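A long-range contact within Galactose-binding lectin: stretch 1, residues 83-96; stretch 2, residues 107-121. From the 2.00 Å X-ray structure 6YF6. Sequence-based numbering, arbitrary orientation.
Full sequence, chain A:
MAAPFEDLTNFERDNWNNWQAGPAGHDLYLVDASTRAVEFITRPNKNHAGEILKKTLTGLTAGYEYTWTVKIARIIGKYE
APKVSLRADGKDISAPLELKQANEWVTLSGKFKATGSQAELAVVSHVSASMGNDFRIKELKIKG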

# COMPACT_ATOMS: atom_id res chain seq x y z
N LYS A 83 -14.32 -14.23 5.13
CA LYS A 83 -14.71 -13.30 6.19
C LYS A 83 -13.61 -13.30 7.25
O LYS A 83 -13.37 -14.34 7.88
CB LYS A 83 -16.05 -13.70 6.83
CG LYS A 83 -17.24 -13.60 5.90
CD LYS A 83 -18.54 -13.76 6.69
CE LYS A 83 -19.76 -13.75 5.78
NZ LYS A 83 -20.91 -14.47 6.40
N VAL A 84 -12.97 -12.16 7.45
CA VAL A 84 -11.74 -12.09 8.23
C VAL A 84 -11.84 -10.97 9.26
O VAL A 84 -12.31 -9.87 8.95
CB VAL A 84 -10.51 -11.88 7.31
CG1 VAL A 84 -9.22 -11.97 8.10
CG2 VAL A 84 -10.53 -12.90 6.17
N SER A 85 -11.40 -11.25 10.48
CA SER A 85 -11.36 -10.27 11.56
C SER A 85 -9.98 -10.28 12.20
O SER A 85 -9.11 -11.07 11.84
CB SER A 85 -12.46 -10.54 12.60
OG SER A 85 -12.25 -11.77 13.27
N LEU A 86 -9.79 -9.39 13.18
CA LEU A 86 -8.54 -9.27 13.92
C LEU A 86 -8.78 -9.55 15.40
O LEU A 86 -9.82 -9.16 15.95
CB LEU A 86 -7.93 -7.89 13.75
CG LEU A 86 -7.74 -7.40 12.31
CD1 LEU A 86 -7.33 -5.93 12.29
CD2 LEU A 86 -6.73 -8.27 11.60
N ARG A 87 -7.80 -10.18 16.03
CA ARG A 87 -7.88 -10.54 17.44
C ARG A 87 -6.57 -10.17 18.13
O ARG A 87 -5.49 -10.34 17.56
CB ARG A 87 -8.18 -12.03 17.60
CG ARG A 87 -8.38 -12.50 19.03
CD ARG A 87 -8.84 -13.96 19.05
NE ARG A 87 -10.13 -14.12 18.39
CZ ARG A 87 -10.57 -15.26 17.86
NH1 ARG A 87 -9.83 -16.36 17.91
NH2 ARG A 87 -11.76 -15.30 17.27
N ALA A 88 -6.67 -9.66 19.36
CA ALA A 88 -5.50 -9.28 20.13
C ALA A 88 -5.69 -9.67 21.58
O ALA A 88 -6.64 -9.22 22.23
CB ALA A 88 -5.23 -7.78 20.02
N ASP A 89 -4.78 -10.50 22.10
CA ASP A 89 -4.86 -10.98 23.48
C ASP A 89 -6.23 -11.59 23.75
O ASP A 89 -6.84 -11.38 24.80
CB ASP A 89 -4.54 -9.87 24.47
CG ASP A 89 -3.08 -9.45 24.42
OD1 ASP A 89 -2.23 -10.31 24.09
OD2 ASP A 89 -2.78 -8.27 24.70
N GLY A 90 -6.71 -12.37 22.78
CA GLY A 90 -7.97 -13.07 22.90
C GLY A 90 -9.20 -12.23 22.66
O GLY A 90 -10.31 -12.78 22.66
N LYS A 91 -9.06 -10.93 22.46
CA LYS A 91 -10.19 -10.03 22.29
C LYS A 91 -10.37 -9.70 20.82
O LYS A 91 -9.42 -9.29 20.15
CB LYS A 91 -9.97 -8.75 23.10
CG LYS A 91 -11.15 -7.80 23.10
CD LYS A 91 -10.78 -6.47 23.76
CE LYS A 91 -11.91 -5.45 23.67
NZ LYS A 91 -13.24 -6.05 23.95
N ASP A 92 -11.58 -9.91 20.31
CA ASP A 92 -11.90 -9.50 18.95
C ASP A 92 -11.86 -7.98 18.86
O ASP A 92 -12.64 -7.30 19.55
CB ASP A 92 -13.27 -10.04 18.54
CG ASP A 92 -13.30 -11.56 18.44
OD1 ASP A 92 -12.36 -12.14 17.85
OD2 ASP A 92 -14.25 -12.17 18.96
N ILE A 93 -10.96 -7.44 18.04
CA ILE A 93 -10.77 -6.00 17.91
C ILE A 93 -11.26 -5.48 16.57
O ILE A 93 -11.01 -4.32 16.23
CB ILE A 93 -9.30 -5.60 18.14
CG1 ILE A 93 -8.38 -6.33 17.17
CG2 ILE A 93 -8.90 -5.85 19.59
CD1 ILE A 93 -6.97 -5.77 17.14
N SER A 94 -11.96 -6.30 15.79
CA SER A 94 -12.57 -5.85 14.55
C SER A 94 -13.79 -6.70 14.26
O SER A 94 -13.90 -7.84 14.71
CB SER A 94 -11.58 -5.93 13.38
OG SER A 94 -11.45 -7.26 12.90
N ALA A 95 -14.73 -6.12 13.51
CA ALA A 95 -15.83 -6.89 12.97
C ALA A 95 -15.31 -7.83 11.89
O ALA A 95 -14.26 -7.58 11.29
CB ALA A 95 -16.90 -5.97 12.40
N PRO A 96 -16.01 -8.94 11.62
CA PRO A 96 -15.64 -9.78 10.47
C PRO A 96 -15.90 -9.05 9.16
O PRO A 96 -17.04 -8.67 8.87
CB PRO A 96 -16.53 -11.02 10.62
CG PRO A 96 -17.01 -11.00 12.02
CD PRO A 96 -17.06 -9.56 12.45
N THR A 107 -8.36 -2.40 3.48
CA THR A 107 -7.69 -2.39 4.77
C THR A 107 -8.63 -2.92 5.84
O THR A 107 -9.75 -2.43 6.00
CB THR A 107 -7.22 -0.97 5.12
OG1 THR A 107 -6.30 -0.52 4.12
CG2 THR A 107 -6.54 -0.95 6.49
N LEU A 108 -8.17 -3.93 6.56
CA LEU A 108 -8.83 -4.45 7.74
C LEU A 108 -8.11 -3.86 8.95
O LEU A 108 -6.89 -4.03 9.08
CB LEU A 108 -8.80 -5.97 7.75
CG LEU A 108 -9.24 -6.70 9.02
CD1 LEU A 108 -10.72 -6.51 9.30
CD2 LEU A 108 -8.89 -8.17 8.88
N SER A 109 -8.85 -3.17 9.82
CA SER A 109 -8.27 -2.37 10.89
C SER A 109 -8.90 -2.72 12.23
O SER A 109 -10.08 -3.05 12.33
CB SER A 109 -8.47 -0.87 10.63
OG SER A 109 -8.14 -0.51 9.30
N GLY A 110 -8.08 -2.62 13.27
CA GLY A 110 -8.55 -2.67 14.64
C GLY A 110 -7.52 -2.05 15.55
O GLY A 110 -6.34 -1.95 15.21
N LYS A 111 -7.98 -1.62 16.72
CA LYS A 111 -7.12 -1.06 17.74
C LYS A 111 -7.18 -1.93 18.98
O LYS A 111 -8.21 -2.51 19.30
CB LYS A 111 -7.52 0.37 18.08
CG LYS A 111 -7.33 1.36 16.94
CD LYS A 111 -7.78 2.76 17.36
CE LYS A 111 -7.32 3.83 16.39
NZ LYS A 111 -7.24 5.15 17.08
N PHE A 112 -6.04 -2.03 19.68
CA PHE A 112 -5.97 -2.76 20.93
C PHE A 112 -5.09 -1.98 21.90
O PHE A 112 -4.27 -1.15 21.50
CB PHE A 112 -5.42 -4.18 20.73
CG PHE A 112 -3.99 -4.23 20.28
CD1 PHE A 112 -3.67 -4.16 18.93
CD2 PHE A 112 -2.96 -4.36 21.20
CE1 PHE A 112 -2.35 -4.21 18.51
CE2 PHE A 112 -1.64 -4.40 20.79
CZ PHE A 112 -1.33 -4.34 19.44
N LYS A 113 -5.28 -2.26 23.18
CA LYS A 113 -4.52 -1.61 24.24
C LYS A 113 -3.59 -2.64 24.86
O LYS A 113 -4.06 -3.69 25.34
CB LYS A 113 -5.44 -1.00 25.29
CG LYS A 113 -4.71 -0.18 26.34
CD LYS A 113 -5.68 0.65 27.18
CE LYS A 113 -5.87 2.04 26.59
NZ LYS A 113 -7.10 2.69 27.10
N ALA A 114 -2.30 -2.36 24.85
CA ALA A 114 -1.33 -3.28 25.43
C ALA A 114 -1.48 -3.33 26.94
O ALA A 114 -1.77 -2.31 27.59
CB ALA A 114 0.09 -2.87 25.05
N THR A 115 -1.32 -4.52 27.51
CA THR A 115 -1.24 -4.69 28.95
C THR A 115 0.19 -4.92 29.42
O THR A 115 0.42 -5.13 30.61
CB THR A 115 -2.13 -5.85 29.40
OG1 THR A 115 -1.78 -7.05 28.69
CG2 THR A 115 -3.59 -5.52 29.13
N GLY A 116 1.16 -4.88 28.50
CA GLY A 116 2.55 -5.08 28.84
C GLY A 116 3.49 -4.89 27.67
O GLY A 116 3.25 -4.05 26.80
N SER A 117 4.56 -5.69 27.64
CA SER A 117 5.59 -5.56 26.63
C SER A 117 5.24 -6.25 25.33
O SER A 117 5.92 -6.01 24.32
CB SER A 117 6.91 -6.12 27.17
OG SER A 117 6.78 -7.50 27.45
N GLN A 118 4.22 -7.10 25.31
CA GLN A 118 3.88 -7.83 24.10
C GLN A 118 2.38 -8.10 24.06
O GLN A 118 1.68 -8.02 25.07
CB GLN A 118 4.66 -9.14 23.99
CG GLN A 118 4.42 -10.09 25.15
CD GLN A 118 5.29 -11.33 25.07
OE1 GLN A 118 6.49 -11.25 24.81
NE2 GLN A 118 4.69 -12.50 25.29
N ALA A 119 1.90 -8.44 22.87
CA ALA A 119 0.51 -8.80 22.64
C ALA A 119 0.45 -9.98 21.68
O ALA A 119 1.25 -10.06 20.74
CB ALA A 119 -0.30 -7.63 22.07
N GLU A 120 -0.49 -10.89 21.92
CA GLU A 120 -0.70 -12.04 21.06
C GLU A 120 -1.74 -11.66 20.01
O GLU A 120 -2.91 -11.46 20.33
CB GLU A 120 -1.15 -13.25 21.88
CG GLU A 120 -0.05 -13.82 22.77
CD GLU A 120 -0.50 -15.01 23.59
OE1 GLU A 120 -1.07 -15.96 23.00
OE2 GLU A 120 -0.29 -15.01 24.82
N LEU A 121 -1.30 -11.54 18.76
CA LEU A 121 -2.15 -11.13 17.66
C LEU A 121 -2.52 -12.33 16.80
O LEU A 121 -1.70 -13.22 16.58
CB LEU A 121 -1.46 -10.07 16.80
CG LEU A 121 -0.96 -8.84 17.54
CD1 LEU A 121 -0.28 -7.88 16.57
CD2 LEU A 121 -2.12 -8.16 18.28
O HOH W 1 -3.83 -8.12 27.45
O HOH W 2 -4.34 -6.27 24.20
O HOH W 3 -0.65 -6.59 25.59
O HOH W 4 -5.20 -13.13 20.33
O HOH W 5 -11.03 -1.92 17.36

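In stretch 1, strand 83-88 turns back through a type I' turn from Ala-88 to Lys-91 into the short strand 91-92, and stretch 2 meets it twice. Strand 107-113 runs in roughly the same direction as strand 83-88, at 25° with the axes 7.2 Å apart, a spacing filled by side chains. The strand that includes Ala-119 to Leu-121 comes closer, 5.6 Å between axes, and runs the other way, so that Ala-88 and Leu-121 form an antiparallel bridge without hydrogen bonds between their own backbones.

Leu-108 is the largest bump, burying 101 Å². Its CD2 lies 3.5 Å from Leu-86 CD2 and 3.9 Å from Val-84 CG1, while its CD1 lies 3.7 Å from Ser-94 OG. Ser-94 OG accepts a hydrogen bond from Leu-86 N (2.7 Å). The hollow at Gly-110 receives the backbone of stretch 1: Ile-93 O sits 3.4 Å from Gly-110 CA, and a CB on this residue would fall 2.5 Å from the same oxygen. Leu-86 CD1 also settles against this bare backbone, 3.5 Å from Gly-110 N. Water 5 links the two stretches here, donating to Ile-93 O and accepting from Lys-111 N.

Farther along, Phe-112 CB packs against two methyls, 3.7 Å from Ala-88 CB and 4.0 Å from Ile-93 CG2. Ala-88 CB also touches Leu-121 CD2 (3.6 Å).

At the turn, packing gives way to polar bonding. Asp-89 N donates to Glu-120 O (2.7 Å), and Glu-120 N returns a bond to Asp-89 OD1 (2.8 Å), both nearly linear. Asp-89 OD2 accepts from waters 1, 2 and 3, which bridge to stretch 2 through Thr-115 OG1, Lys-113 O, and Thr-115 N with Gln-118 O, respectively.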